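Long-range contacts in polyphosphate kinase (PDB 2O8R), which probably catalyses the reversible, magnesium-dependent transfer of the terminal phosphate of ATP onto a growing polyphosphate chain: residues A[434-439]-A[625-630]; A[546-551]-A[621-626]; A[590-595]-A[675-680]; A[651-656]-A[671-676]. The protein carries 3 engineered substitutions. All blocks are in the same frame, centred on the assembly; numbering follows the deposited sequence.

Interaction 1 (A[434-439]-A[625-630]). With SO4 (sulfate ion), chain F.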
# COMPACT_ATOMS: atom_id res chain seq x y z
N PRO A 434 4.01 -17.05 -21.98
CA PRO A 434 2.75 -17.75 -22.29
C PRO A 434 2.80 -19.25 -22.63
O PRO A 434 3.63 -19.67 -23.45
CB PRO A 434 2.21 -16.95 -23.47
CG PRO A 434 2.76 -15.53 -23.25
CD PRO A 434 3.82 -15.60 -22.17
N GLY A 435 1.92 -20.03 -22.01
CA GLY A 435 1.83 -21.46 -22.27
C GLY A 435 1.82 -22.29 -21.00
O GLY A 435 0.83 -22.95 -20.68
N LEU A 436 2.95 -22.28 -20.30
CA LEU A 436 3.02 -22.86 -18.97
C LEU A 436 3.30 -21.74 -17.96
O LEU A 436 4.32 -21.06 -18.04
CB LEU A 436 4.08 -23.98 -18.89
CG LEU A 436 5.51 -23.80 -19.43
CD1 LEU A 436 6.48 -23.41 -18.31
CD2 LEU A 436 5.99 -25.08 -20.10
N LYS A 437 2.36 -21.51 -17.05
CA LYS A 437 2.62 -20.63 -15.93
C LYS A 437 3.01 -21.50 -14.75
O LYS A 437 2.39 -22.53 -14.50
CB LYS A 437 1.45 -19.69 -15.65
CG LYS A 437 0.08 -20.35 -15.43
CD LYS A 437 -1.06 -19.37 -15.71
CE LYS A 437 -2.34 -19.70 -14.92
NZ LYS A 437 -3.06 -20.91 -15.38
N VAL A 438 4.08 -21.12 -14.05
CA VAL A 438 4.64 -21.97 -13.00
C VAL A 438 3.89 -21.79 -11.69
O VAL A 438 4.05 -20.79 -10.97
CB VAL A 438 6.16 -21.73 -12.80
CG1 VAL A 438 6.71 -22.58 -11.66
CG2 VAL A 438 6.90 -22.04 -14.09
N HIS A 439 3.05 -22.76 -11.37
CA HIS A 439 2.27 -22.71 -10.16
C HIS A 439 3.02 -23.38 -9.01
O HIS A 439 2.66 -23.20 -7.85
CB HIS A 439 0.90 -23.34 -10.39
CG HIS A 439 -0.05 -23.15 -9.26
ND1 HIS A 439 -0.34 -24.14 -8.35
CD2 HIS A 439 -0.78 -22.07 -8.88
CE1 HIS A 439 -1.20 -23.68 -7.46
NE2 HIS A 439 -1.49 -22.43 -7.77
N ASN A 625 -2.17 -27.39 -18.22
CA ASN A 625 -1.67 -26.06 -18.60
C ASN A 625 -0.49 -25.54 -17.79
O ASN A 625 0.45 -24.96 -18.34
CB ASN A 625 -2.81 -25.03 -18.54
CG ASN A 625 -3.94 -25.36 -19.46
OD1 ASN A 625 -4.22 -26.53 -19.73
ND2 ASN A 625 -4.62 -24.34 -19.96
N ARG A 626 -0.54 -25.73 -16.48
CA ARG A 626 0.47 -25.22 -15.57
C ARG A 626 1.67 -26.16 -15.37
O ARG A 626 1.57 -27.36 -15.60
CB ARG A 626 -0.16 -24.93 -14.20
CG ARG A 626 -0.97 -23.65 -14.14
CD ARG A 626 -2.43 -23.91 -13.89
NE ARG A 626 -2.68 -24.21 -12.49
CZ ARG A 626 -2.94 -23.29 -11.55
NH1 ARG A 626 -3.15 -23.66 -10.30
NH2 ARG A 626 -2.98 -22.00 -11.87
N ILE A 627 2.79 -25.60 -14.92
CA ILE A 627 3.79 -26.46 -14.31
C ILE A 627 3.58 -26.50 -12.78
O ILE A 627 3.63 -25.47 -12.09
CB ILE A 627 5.23 -26.14 -14.77
CG1 ILE A 627 5.53 -26.94 -16.05
CG2 ILE A 627 6.26 -26.50 -13.68
CD1 ILE A 627 6.93 -26.78 -16.58
N GLU A 628 3.31 -27.71 -12.29
CA GLU A 628 3.00 -27.95 -10.88
C GLU A 628 4.00 -28.92 -10.30
O GLU A 628 4.78 -29.54 -11.03
CB GLU A 628 1.61 -28.59 -10.76
CG GLU A 628 0.50 -27.85 -11.47
CD GLU A 628 -0.15 -26.77 -10.62
OE1 GLU A 628 0.22 -26.61 -9.44
OE2 GLU A 628 -1.05 -26.08 -11.14
N THR A 629 3.97 -29.08 -8.98
CA THR A 629 4.77 -30.12 -8.34
C THR A 629 3.97 -31.00 -7.39
O THR A 629 2.97 -30.56 -6.79
CB THR A 629 5.96 -29.56 -7.55
OG1 THR A 629 5.50 -28.54 -6.64
CG2 THR A 629 6.99 -29.00 -8.49
N ALA A 630 4.41 -32.24 -7.26
CA ALA A 630 3.99 -33.09 -6.16
C ALA A 630 5.22 -33.83 -5.65
O ALA A 630 6.09 -34.22 -6.43
CB ALA A 630 2.91 -34.05 -6.58
S SO4 F . -3.18 -21.11 -5.12
O1 SO4 F . -3.74 -20.63 -3.86
O2 SO4 F . -4.26 -21.20 -6.11
O3 SO4 F . -2.15 -20.19 -5.58
O4 SO4 F . -2.52 -22.40 -4.89
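The guanidinium of Arg626 lies flat on one face of the His439 imidazole, the two planes 29° apart and their centres 3.9 Å from each other; NH1 of Arg626 sits over the middle of the ring. Glu628 and the sulfate are at the imidazole edge, while Lys437 brings its ammonium to the guanidinium edge, with NZ 3.7 Å from Arg626 NH2, a close pair of like charges. In His439, CG is anti to the backbone N (chi1 -171°), beside the carbonyl carbon. Its ND1 donates to Glu628 OE1 (2.8 Å) on the syn side of the carboxylate, somewhat out of both planes, and NE2 makes a weak bond to sulfate O3 (3.2 Å). Glutamate suits this place because its two oxygens divide the work: OE1 takes His439 ND1 and Ser615 OG, and OE2 a weak bond from Arg626 NE in a salt bridge. Beneath the side chains, a single beta bridge joins Val438 and Ile627: Ile627 N bonds Lys437 O (3.1 Å) and His439 N bonds Ile627 O (2.9 Å). Leu436 CD1 packs on Ile627 CD1 at 3.8 Å, the two apolar chains aligned in the same direction. The stack and the carboxylate together fix the rotation of the ring and turn NE2 to a sulfate, probably from the crystallisation liquor, that His597 and Arg599 also bind, consistent with the predicted phosphohistidine role of His439.

Interaction 2 (A[546-551]-A[621-626])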
# COMPACT_ATOMS: atom_id res chain seq x y z
N LEU A 546 -11.64 -30.43 -7.20
CA LEU A 546 -11.68 -31.60 -8.06
C LEU A 546 -12.71 -31.39 -9.18
O LEU A 546 -13.91 -31.26 -8.94
CB LEU A 546 -12.00 -32.86 -7.26
CG LEU A 546 -12.10 -34.13 -8.09
CD1 LEU A 546 -10.82 -34.36 -8.84
CD2 LEU A 546 -12.44 -35.32 -7.20
N GLN A 547 -12.22 -31.37 -10.41
CA GLN A 547 -13.06 -30.98 -11.52
C GLN A 547 -12.68 -31.72 -12.80
O GLN A 547 -13.49 -31.82 -13.73
CB GLN A 547 -12.95 -29.45 -11.68
CG GLN A 547 -13.84 -28.81 -12.72
CD GLN A 547 -13.18 -28.69 -14.07
OE1 GLN A 547 -12.00 -28.99 -14.23
NE2 GLN A 547 -13.95 -28.26 -15.07
N ASP A 548 -11.46 -32.26 -12.86
CA ASP A 548 -10.99 -32.92 -14.07
C ASP A 548 -11.74 -34.20 -14.40
O ASP A 548 -11.62 -35.18 -13.68
CB ASP A 548 -9.50 -33.23 -14.01
CG ASP A 548 -9.00 -33.86 -15.30
OD1 ASP A 548 -8.82 -33.12 -16.29
OD2 ASP A 548 -8.80 -35.09 -15.33
N LYS A 549 -12.48 -34.18 -15.51
CA LYS A 549 -13.30 -35.33 -15.94
C LYS A 549 -12.55 -36.65 -15.97
O LYS A 549 -13.10 -37.68 -15.61
CB LYS A 549 -13.92 -35.08 -17.32
CG LYS A 549 -15.20 -34.27 -17.32
CD LYS A 549 -15.75 -34.20 -18.73
CE LYS A 549 -16.74 -33.06 -18.92
NZ LYS A 549 -16.08 -31.72 -19.03
N ASN A 550 -11.29 -36.63 -16.40
CA ASN A 550 -10.54 -37.87 -16.53
C ASN A 550 -10.22 -38.50 -15.20
O ASN A 550 -10.55 -39.66 -14.97
CB ASN A 550 -9.30 -37.70 -17.38
CG ASN A 550 -9.63 -37.71 -18.86
OD1 ASN A 550 -10.71 -37.30 -19.28
ND2 ASN A 550 -8.69 -38.19 -19.67
N VAL A 551 -9.60 -37.73 -14.31
CA VAL A 551 -9.24 -38.26 -13.00
C VAL A 551 -10.50 -38.66 -12.23
O VAL A 551 -10.50 -39.66 -11.51
CB VAL A 551 -8.40 -37.28 -12.16
CG1 VAL A 551 -7.71 -38.02 -11.07
CG2 VAL A 551 -7.37 -36.63 -13.01
N ARG A 621 -7.24 -27.28 -16.06
CA ARG A 621 -6.08 -26.39 -16.23
C ARG A 621 -4.84 -26.74 -15.38
O ARG A 621 -3.71 -26.46 -15.78
CB ARG A 621 -6.46 -24.91 -16.04
CG ARG A 621 -6.79 -24.18 -17.37
CD ARG A 621 -6.92 -22.66 -17.23
NE ARG A 621 -5.64 -21.93 -17.28
CZ ARG A 621 -5.23 -21.19 -18.31
NH1 ARG A 621 -5.98 -21.07 -19.40
NH2 ARG A 621 -4.06 -20.57 -18.27
N ASN A 622 -5.05 -27.37 -14.22
CA ASN A 622 -3.94 -27.73 -13.33
C ASN A 622 -3.03 -28.85 -13.85
O ASN A 622 -1.81 -28.72 -13.82
CB ASN A 622 -4.47 -28.09 -11.95
CG ASN A 622 -4.97 -26.88 -11.19
OD1 ASN A 622 -5.22 -25.83 -11.77
ND2 ASN A 622 -5.12 -27.04 -9.88
N LEU A 623 -3.63 -29.95 -14.32
CA LEU A 623 -2.86 -31.12 -14.74
C LEU A 623 -2.29 -31.02 -16.16
O LEU A 623 -1.53 -31.89 -16.58
CB LEU A 623 -3.71 -32.39 -14.63
CG LEU A 623 -4.44 -32.73 -13.32
CD1 LEU A 623 -5.77 -33.41 -13.59
CD2 LEU A 623 -3.59 -33.57 -12.40
N TYR A 624 -2.65 -29.96 -16.89
CA TYR A 624 -2.25 -29.84 -18.30
C TYR A 624 -1.62 -28.50 -18.71
O TYR A 624 -0.65 -28.48 -19.46
CB TYR A 624 -3.43 -30.17 -19.21
CG TYR A 624 -4.01 -31.56 -18.99
CD1 TYR A 624 -3.29 -32.70 -19.33
CD2 TYR A 624 -5.27 -31.72 -18.43
CE1 TYR A 624 -3.82 -33.97 -19.13
CE2 TYR A 624 -5.81 -32.98 -18.21
CZ TYR A 624 -5.08 -34.11 -18.57
OH TYR A 624 -5.61 -35.36 -18.36
N ASN A 625 -2.17 -27.39 -18.22
CA ASN A 625 -1.67 -26.06 -18.60
C ASN A 625 -0.49 -25.54 -17.79
O ASN A 625 0.45 -24.96 -18.34
CB ASN A 625 -2.81 -25.03 -18.54
CG ASN A 625 -3.94 -25.36 -19.46
OD1 ASN A 625 -4.22 -26.53 -19.73
ND2 ASN A 625 -4.62 -24.34 -19.96
N ARG A 626 -0.54 -25.73 -16.48
CA ARG A 626 0.47 -25.22 -15.57
C ARG A 626 1.67 -26.16 -15.37
O ARG A 626 1.57 -27.36 -15.60
CB ARG A 626 -0.16 -24.93 -14.20
CG ARG A 626 -0.97 -23.65 -14.14
CD ARG A 626 -2.43 -23.91 -13.89
NE ARG A 626 -2.68 -24.21 -12.49
CZ ARG A 626 -2.94 -23.29 -11.55
NH1 ARG A 626 -3.15 -23.66 -10.30
NH2 ARG A 626 -2.98 -22.00 -11.87
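At the N terminus of helix 549-560, the capping residue Asp548 meets Leu623 and Tyr624, from the weakly bonded helical turn at about 621-624. Asp548 has its CG anti to the backbone N (chi1 -177°), and its OD2 accepts from Val551 N (2.9 Å, 168°) on the anti side of the carboxylate. Aspartate suits an N-cap because its short side chain can reach forward to an amide of the first turn, which has no carbonyl of the helix to bond. Leu623 crosses over this cap with one methyl: CD1 lies 3.7 Å from Asp548 CG and 3.6 Å from Val551 CG2. It therefore touches both the capping group and the first turn it serves. Tyr624 approaches differently: its CE2 edge meets Asp548 OD1 at 3.6 Å, OD1 lying near the ring plane and the carboxylate turned 50° from the ring. No hydrogen bond joins the two segments. Just outside them, Gln547 and Asp548 bond the backbone of Trp618, and Leu623 also rests on Met516 and Ile520 of helix 516-532. Helix 549-560 links the parallel strands 538-543 and 564-569, so this is a capped helix start in a beta-alpha-beta unit of the second phospholipase D-like domain.

Interaction 3 (A[590-595]-A[675-680])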
# COMPACT_ATOMS: atom_id res chain seq x y z
N LEU A 590 -14.49 -29.50 4.35
CA LEU A 590 -14.16 -28.85 5.60
C LEU A 590 -13.93 -27.37 5.36
O LEU A 590 -13.00 -26.98 4.65
CB LEU A 590 -12.91 -29.48 6.23
CG LEU A 590 -12.51 -28.86 7.56
CD1 LEU A 590 -13.63 -28.99 8.58
CD2 LEU A 590 -11.20 -29.46 8.08
N VAL A 591 -14.79 -26.55 5.96
CA VAL A 591 -14.67 -25.09 5.98
C VAL A 591 -14.74 -24.64 7.44
O VAL A 591 -15.65 -25.01 8.17
CB VAL A 591 -15.80 -24.42 5.17
CG1 VAL A 591 -16.00 -22.95 5.58
CG2 VAL A 591 -15.53 -24.54 3.70
N ASP A 592 -13.74 -23.85 7.84
CA ASP A 592 -13.61 -23.34 9.19
C ASP A 592 -12.86 -22.00 9.05
O ASP A 592 -12.74 -21.47 7.93
CB ASP A 592 -12.81 -24.34 10.02
CG ASP A 592 -13.08 -24.26 11.53
OD1 ASP A 592 -13.75 -23.32 12.01
OD2 ASP A 592 -12.59 -25.15 12.27
N MSE A 593 -12.35 -21.46 10.15
CA MSE A 593 -11.68 -20.16 10.13
C MSE A 593 -10.44 -20.08 9.22
O MSE A 593 -10.24 -19.07 8.55
CB MSE A 593 -11.29 -19.75 11.54
CG MSE A 593 -10.95 -18.28 11.64
SE MSE A 593 -10.39 -17.75 13.42
CE MSE A 593 -11.10 -15.92 13.36
N TYR A 594 -9.62 -21.13 9.22
CA TYR A 594 -8.46 -21.19 8.34
C TYR A 594 -8.90 -21.72 7.00
O TYR A 594 -9.77 -22.58 6.93
CB TYR A 594 -7.37 -22.11 8.89
CG TYR A 594 -6.85 -21.76 10.26
CD1 TYR A 594 -6.78 -20.45 10.70
CD2 TYR A 594 -6.39 -22.76 11.10
CE1 TYR A 594 -6.31 -20.15 11.94
CE2 TYR A 594 -5.91 -22.46 12.34
CZ TYR A 594 -5.87 -21.16 12.77
OH TYR A 594 -5.39 -20.88 14.02
N LEU A 595 -8.30 -21.22 5.94
CA LEU A 595 -8.62 -21.72 4.62
C LEU A 595 -7.85 -23.02 4.42
O LEU A 595 -6.61 -23.05 4.46
CB LEU A 595 -8.33 -20.67 3.55
CG LEU A 595 -8.75 -20.94 2.11
CD1 LEU A 595 -9.42 -19.74 1.46
CD2 LEU A 595 -7.54 -21.33 1.33
N PRO A 675 -16.99 -34.28 20.91
CA PRO A 675 -16.79 -33.19 19.96
C PRO A 675 -15.34 -33.02 19.53
O PRO A 675 -14.42 -33.02 20.36
CB PRO A 675 -17.26 -31.96 20.75
CG PRO A 675 -17.28 -32.39 22.16
CD PRO A 675 -17.65 -33.81 22.14
N VAL A 676 -15.16 -32.90 18.23
CA VAL A 676 -13.84 -32.67 17.67
C VAL A 676 -13.97 -31.72 16.50
O VAL A 676 -14.71 -31.99 15.53
CB VAL A 676 -13.12 -34.00 17.27
CG1 VAL A 676 -14.09 -35.01 16.76
CG2 VAL A 676 -12.02 -33.76 16.24
N ARG A 677 -13.30 -30.58 16.62
CA ARG A 677 -13.15 -29.69 15.49
C ARG A 677 -11.67 -29.67 15.08
O ARG A 677 -10.76 -29.41 15.89
CB ARG A 677 -13.79 -28.32 15.74
CG ARG A 677 -12.88 -27.16 15.76
CD ARG A 677 -13.66 -25.87 15.57
NE ARG A 677 -12.74 -24.77 15.27
CZ ARG A 677 -12.02 -24.13 16.19
NH1 ARG A 677 -12.12 -24.47 17.46
NH2 ARG A 677 -11.20 -23.15 15.82
N ALA A 678 -11.46 -30.00 13.81
CA ALA A 678 -10.16 -30.37 13.31
C ALA A 678 -9.10 -29.29 13.52
O ALA A 678 -7.95 -29.61 13.82
CB ALA A 678 -10.25 -30.77 11.84
N GLN A 679 -9.49 -28.02 13.40
CA GLN A 679 -8.53 -26.93 13.51
C GLN A 679 -8.10 -26.69 14.95
O GLN A 679 -6.95 -26.31 15.21
CB GLN A 679 -9.02 -25.66 12.79
CG GLN A 679 -8.90 -25.77 11.25
CD GLN A 679 -9.38 -24.52 10.48
OE1 GLN A 679 -9.65 -23.47 11.06
NE2 GLN A 679 -9.46 -24.64 9.17
N ALA A 680 -8.99 -26.96 15.90
CA ALA A 680 -8.57 -26.99 17.30
C ALA A 680 -7.70 -28.21 17.57
O ALA A 680 -6.57 -28.10 18.05
CB ALA A 680 -9.77 -26.97 18.22
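Gln679 grips the backbone of Tyr594 with both ends of its amide: OE1 accepts from Tyr594 N (3.0 Å, 165°), and NE2 donates to Tyr594 O (3.1 Å) from a position above the plane of that carbonyl. Glutamine suits this place because one flat group offers an acceptor and a donor together, and its chain, extended beyond CG (chi2 -180°), carries the amide out from the helix. Beside it, Arg677 makes a salt bridge through NE to Asp592 OD2 (3.0 Å); OD2 offers its syn lone pair and lies near the guanidinium plane, the carboxylate standing steeply to it at 76°. A lone apolar touch, Leu590 CD2 to Ala678 CB at 4.1 Å, fits where a small residue lets the helix come near. In the second shell, Lys655 pairs with the other oxygen of Asp592, Glu596 takes a bond from Gln679 NE2, and Arg472 holds the carbonyl of Asp592. The loop 590-595, whose Leu595 bonds the backbone of Ile473 and Ser475 in the first C-terminal domain, is thus held to the start of helix 678-691, near the predicted ATP-binding residues Tyr474 and Arg570. It follows strand 585-589; Leu590 and Ala678 lean on helix 636-651, and Val591 touches helix 13-29.

Interaction 4 (A[651-656]-A[671-676])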
# COMPACT_ATOMS: atom_id res chain seq x y z
N ARG A 651 -12.41 -37.03 11.26
CA ARG A 651 -13.07 -37.29 12.53
C ARG A 651 -13.89 -36.08 12.98
O ARG A 651 -14.76 -36.21 13.85
CB ARG A 651 -12.03 -37.66 13.60
CG ARG A 651 -12.54 -38.52 14.76
CD ARG A 651 -11.43 -38.76 15.80
NE ARG A 651 -10.16 -39.11 15.16
CZ ARG A 651 -8.97 -38.93 15.71
NH1 ARG A 651 -8.87 -38.40 16.93
NH2 ARG A 651 -7.87 -39.26 15.05
N ASP A 652 -13.61 -34.91 12.38
CA ASP A 652 -14.31 -33.64 12.68
C ASP A 652 -15.81 -33.78 12.65
O ASP A 652 -16.39 -34.07 11.59
CB ASP A 652 -13.91 -32.54 11.70
CG ASP A 652 -14.54 -31.17 12.05
OD1 ASP A 652 -13.78 -30.24 12.33
OD2 ASP A 652 -15.78 -31.01 12.05
N ASN A 653 -16.45 -33.54 13.78
CA ASN A 653 -17.92 -33.47 13.85
C ASN A 653 -18.50 -32.09 14.15
O ASN A 653 -19.67 -32.00 14.51
CB ASN A 653 -18.45 -34.46 14.89
CG ASN A 653 -17.68 -34.41 16.20
OD1 ASN A 653 -17.01 -33.43 16.50
ND2 ASN A 653 -17.78 -35.47 16.97
N ILE A 654 -17.70 -31.03 14.03
CA ILE A 654 -18.21 -29.68 14.36
C ILE A 654 -18.33 -28.76 13.15
O ILE A 654 -19.33 -28.08 12.99
CB ILE A 654 -17.47 -29.02 15.56
CG1 ILE A 654 -18.20 -29.35 16.85
CG2 ILE A 654 -17.51 -27.52 15.49
CD1 ILE A 654 -17.73 -30.58 17.50
N LYS A 655 -17.32 -28.75 12.28
CA LYS A 655 -17.33 -27.88 11.10
C LYS A 655 -17.54 -28.67 9.82
O LYS A 655 -18.12 -28.15 8.87
CB LYS A 655 -16.04 -27.05 11.01
CG LYS A 655 -15.93 -25.96 12.10
CD LYS A 655 -17.23 -25.16 12.19
CE LYS A 655 -17.23 -24.18 13.33
NZ LYS A 655 -16.59 -22.88 12.97
N ALA A 656 -17.05 -29.91 9.80
CA ALA A 656 -17.05 -30.74 8.59
C ALA A 656 -18.44 -30.98 8.07
O ALA A 656 -19.39 -31.19 8.83
CB ALA A 656 -16.38 -32.08 8.84
N SER A 671 -23.70 -36.11 18.53
CA SER A 671 -23.65 -35.98 19.99
C SER A 671 -23.06 -37.20 20.70
O SER A 671 -22.40 -37.05 21.73
CB SER A 671 -25.04 -35.72 20.55
OG SER A 671 -25.64 -34.60 19.93
N ASP A 672 -23.30 -38.39 20.16
CA ASP A 672 -22.81 -39.61 20.80
C ASP A 672 -21.29 -39.60 20.99
O ASP A 672 -20.81 -39.97 22.06
CB ASP A 672 -23.26 -40.85 20.04
CG ASP A 672 -24.74 -41.17 20.24
OD1 ASP A 672 -25.38 -40.56 21.14
OD2 ASP A 672 -25.27 -42.03 19.50
N GLU A 673 -20.55 -39.16 19.98
CA GLU A 673 -19.09 -39.10 20.09
C GLU A 673 -18.65 -37.78 20.73
O GLU A 673 -19.42 -36.83 20.79
CB GLU A 673 -18.41 -39.32 18.73
CG GLU A 673 -18.89 -38.40 17.63
CD GLU A 673 -18.87 -39.04 16.25
OE1 GLU A 673 -19.34 -40.19 16.11
OE2 GLU A 673 -18.40 -38.37 15.29
N LYS A 674 -17.42 -37.75 21.23
CA LYS A 674 -16.90 -36.53 21.82
C LYS A 674 -16.65 -35.56 20.69
O LYS A 674 -16.21 -35.96 19.61
CB LYS A 674 -15.64 -36.77 22.67
CG LYS A 674 -14.39 -37.14 21.90
CD LYS A 674 -13.11 -36.90 22.70
CE LYS A 674 -12.42 -35.61 22.29
NZ LYS A 674 -11.14 -35.44 23.02
N PRO A 675 -16.99 -34.28 20.91
CA PRO A 675 -16.79 -33.19 19.96
C PRO A 675 -15.34 -33.02 19.53
O PRO A 675 -14.42 -33.02 20.36
CB PRO A 675 -17.26 -31.96 20.75
CG PRO A 675 -17.28 -32.39 22.16
CD PRO A 675 -17.65 -33.81 22.14
N VAL A 676 -15.16 -32.90 18.23
CA VAL A 676 -13.84 -32.67 17.67
C VAL A 676 -13.97 -31.72 16.50
O VAL A 676 -14.71 -31.99 15.53
CB VAL A 676 -13.12 -34.00 17.27
CG1 VAL A 676 -14.09 -35.01 16.76
CG2 VAL A 676 -12.02 -33.76 16.24
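Asp652 and Val676 bring their CA atoms to 5.1 Å where the two segments run at 78° to each other, and Asn653 N donates to Val676 O (2.9 Å). The side chain of Asn653 does most of the remaining work. With CG lying between the backbone N and the carbonyl carbon (chi1 45°), its amide is turned onto the segment 671-676. There OD1 accepts from Val676 N (2.6 Å, 164°) on a lone pair, and ND2 donates to Lys674 O (3.1 Å), approaching from above that carbonyl. A further bond from ND2 to Glu673 OE2 is weak at 3.4 Å; the two side chains run antiparallel alongside each other. Asparagine fits because its amide serves a backbone NH and a backbone carbonyl on the facing segment at once.

The neighbouring Asp652 shapes its own segment. Its OD2 accepts from Ile654 N, which makes an Asx turn, and from Lys655 N, which makes an Asx motif; an additional bond comes from Ala656 N (2.8 Å). Three amides thus share one carboxylate oxygen, which should favour its negative charge, as the chain turns from helix 636-651 toward strand 657-659. The other oxygen, OD1, takes a bond from Ala678 N at the start of helix 678-691. On the apolar side Ile654 and Pro675 lie next to each other, CD1 of the isoleucine 3.6 Å from CB of the proline. Lys655 turns from the contact toward Asp592 and Glu27.

In the fold
Read from the N terminus, interaction 1 opens first; it spans 185 intervening residues and brings 434-439 of the first C-terminal domain to 625-630 of the second. Interaction 2 opens at 546-551 inside that span and closes on nearly the same stretch, sharing Asn625 and Arg626 with it; their centres are about 12 Å apart. Interaction 3 starts at 590-595, within both loops, and closes beyond them at 675-680, so it crosses both. Interaction 4 opens inside it at 651-656 and closes on an overlapping stretch, the centres about 10 Å apart. Interaction 1 joins the domains, interaction 2 packs within the second, and interactions 3 and 4 hold the stretch leading into helix 678-691 to loops of the same domain.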